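Local atomic coordinates of DnaJ homolog subfamily C member 3 (Mus musculus, PDB entry 3IEG), a protein that takes part in the unfolded protein response as a co-chaperone that stimulates the ATPase of HSPA8, binds misfolded proteins and restrains the kinase GCN2. Residues A134-A139 and F164-E169. Residues are numbered along the deposited sequence; the frame is centred on the assembly and turned at random.
Sequences ADYTAA and FIKEGE
At the boundary between TPR 4 and TPR 5, Y136 near the start of helix 136-149 meets K166 and E167 at the end of helix 154-166. The K166 aliphatic chain lies over one face of the Y136 ring: K166 CB stands 3.8 Å from the ring centroid, 18° off its normal, a CH-pi contact. Bending at chi2 (-78°), the lysine then runs on past CZ toward the hydroxyl, where K166 CE comes 3.5 Å from Y136 OH. The carbonyl carbon (C) of A134 lies over the centre of the opposite face, and F131 meets the ring with planes at about 70°. E167, the next residue, is the first to leave the helical backbone; E167 OE1 approaches Y136 CB at 3.4 Å, near the ring plane and at its edge, while OE2 touches T137 CG2. D135 caps the tyrosine's helix, D135 OD2 accepting from A138 N at 3.2 Å, and G168 closes the lysine's helix in a Schellman motif. Cutting Y136 back to an alanine removes the ring, and the K166 methylenes would probably lose their aromatic partner and be freer to swing. Between the two segments no hydrogen bond or salt bridge forms: the contact is CH-pi and van der Waals, with the E167 carboxylate oxygens lying against carbon, at the protein surface.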
loop_
_atom_site.group_PDB
_atom_site.type_symbol
_atom_site.label_atom_id
_atom_site.label_comp_id
_atom_site.label_asym_id
_atom_site.label_seq_id
_atom_site.Cartn_x
_atom_site.Cartn_y
_atom_site.Cartn_z
ATOM N N ALA A 134 -4.030 -21.569 -9.549
ATOM C CA ALA A 134 -4.890 -20.398 -9.706
ATOM C C ALA A 134 -6.100 -20.410 -8.778
ATOM O O ALA A 134 -7.179 -19.922 -9.129
ATOM C CB ALA A 134 -5.299 -20.207 -11.158
ATOM N N ASP A 135 -5.913 -20.962 -7.588
ATOM C CA ASP A 135 -6.926 -20.847 -6.551
ATOM C C ASP A 135 -6.533 -19.770 -5.532
ATOM O O ASP A 135 -5.986 -20.070 -4.460
ATOM C CB ASP A 135 -7.169 -22.192 -5.873
ATOM C CG ASP A 135 -8.360 -22.161 -4.944
ATOM O OD1 ASP A 135 -8.769 -23.248 -4.477
ATOM O OD2 ASP A 135 -8.880 -21.052 -4.669
ATOM N N TYR A 136 -6.850 -18.522 -5.872
ATOM C CA TYR A 136 -6.321 -17.367 -5.159
ATOM C C TYR A 136 -6.920 -17.196 -3.785
ATOM O O TYR A 136 -6.220 -16.777 -2.861
ATOM C CB TYR A 136 -6.424 -16.092 -6.013
ATOM C CG TYR A 136 -5.746 -16.294 -7.339
ATOM C CD1 TYR A 136 -6.476 -16.319 -8.531
ATOM C CD2 TYR A 136 -4.374 -16.542 -7.398
ATOM C CE1 TYR A 136 -5.838 -16.551 -9.759
ATOM C CE2 TYR A 136 -3.729 -16.779 -8.609
ATOM C CZ TYR A 136 -4.459 -16.778 -9.785
ATOM O OH TYR A 136 -3.797 -17.011 -10.970
ATOM N N THR A 137 -8.194 -17.551 -3.630
ATOM C CA THR A 137 -8.815 -17.495 -2.301
ATOM C C THR A 137 -8.271 -18.563 -1.350
ATOM O O THR A 137 -8.096 -18.304 -0.165
ATOM C CB THR A 137 -10.348 -17.571 -2.342
ATOM O OG1 THR A 137 -10.742 -18.689 -3.138
ATOM C CG2 THR A 137 -10.930 -16.299 -2.929
ATOM N N ALA A 138 -7.998 -19.755 -1.861
ATOM C CA ALA A 138 -7.358 -20.778 -1.039
ATOM C C ALA A 138 -5.977 -20.300 -0.617
ATOM O O ALA A 138 -5.626 -20.382 0.555
ATOM C CB ALA A 138 -7.257 -22.094 -1.788
ATOM N N ALA A 139 -5.206 -19.793 -1.576
ATOM C CA ALA A 139 -3.893 -19.233 -1.300
ATOM C C ALA A 139 -3.911 -18.163 -0.197
ATOM O O ALA A 139 -3.100 -18.245 0.739
ATOM C CB ALA A 139 -3.264 -18.698 -2.564
ATOM N N PHE A 164 -4.617 -10.799 -4.330
ATOM C CA PHE A 164 -5.595 -9.759 -4.191
ATOM C C PHE A 164 -5.852 -9.072 -5.516
ATOM O O PHE A 164 -7.009 -8.790 -5.826
ATOM C CB PHE A 164 -5.189 -8.754 -3.107
ATOM C CG PHE A 164 -5.467 -9.227 -1.704
ATOM C CD1 PHE A 164 -4.531 -9.026 -0.690
ATOM C CD2 PHE A 164 -6.671 -9.874 -1.390
ATOM C CE1 PHE A 164 -4.792 -9.468 0.615
ATOM C CE2 PHE A 164 -6.930 -10.313 -0.095
ATOM C CZ PHE A 164 -5.991 -10.116 0.906
ATOM N N ILE A 165 -4.809 -8.811 -6.307
ATOM C CA ILE A 165 -5.066 -8.193 -7.606
ATOM C C ILE A 165 -5.910 -9.131 -8.490
ATOM O O ILE A 165 -6.879 -8.690 -9.092
ATOM C CB ILE A 165 -3.816 -7.578 -8.363
ATOM C CG1 ILE A 165 -3.496 -8.327 -9.653
ATOM C CG2 ILE A 165 -2.580 -7.390 -7.468
ATOM C CD1 ILE A 165 -2.458 -9.452 -9.472
ATOM N N LYS A 166 -5.570 -10.418 -8.514
ATOM C CA LYS A 166 -6.329 -11.414 -9.275
ATOM C C LYS A 166 -7.763 -11.514 -8.780
ATOM O O LYS A 166 -8.679 -11.776 -9.548
ATOM C CB LYS A 166 -5.684 -12.794 -9.163
ATOM C CG LYS A 166 -4.378 -12.943 -9.896
ATOM C CD LYS A 166 -4.591 -13.122 -11.387
ATOM C CE LYS A 166 -3.343 -13.670 -12.017
ATOM N NZ LYS A 166 -3.515 -13.892 -13.453
ATOM N N GLU A 167 -7.956 -11.298 -7.490
ATOM C CA GLU A 167 -9.270 -11.436 -6.903
ATOM C C GLU A 167 -10.065 -10.157 -7.075
ATOM O O GLU A 167 -11.150 -10.016 -6.516
ATOM C CB GLU A 167 -9.138 -11.812 -5.428
ATOM C CG GLU A 167 -10.235 -12.723 -4.902
ATOM C CD GLU A 167 -10.425 -14.001 -5.713
ATOM O OE1 GLU A 167 -9.450 -14.544 -6.271
ATOM O OE2 GLU A 167 -11.571 -14.480 -5.786
ATOM N N GLY A 168 -9.523 -9.225 -7.863
ATOM C CA GLY A 168 -10.145 -7.932 -8.088
ATOM C C GLY A 168 -10.201 -7.059 -6.840
ATOM O O GLY A 168 -11.178 -6.345 -6.624
ATOM N N GLU A 169 -9.150 -7.098 -6.023
ATOM C CA GLU A 169 -9.088 -6.294 -4.798
ATOM C C GLU A 169 -7.827 -5.435 -4.784
ATOM O O GLU A 169 -6.969 -5.611 -3.914
ATOM C CB GLU A 169 -9.112 -7.205 -3.565
ATOM C CG GLU A 169 -10.347 -8.084 -3.454
ATOM C CD GLU A 169 -11.456 -7.451 -2.637
ATOM O OE1 GLU A 169 -11.511 -6.203 -2.522
ATOM O OE2 GLU A 169 -12.272 -8.219 -2.082
#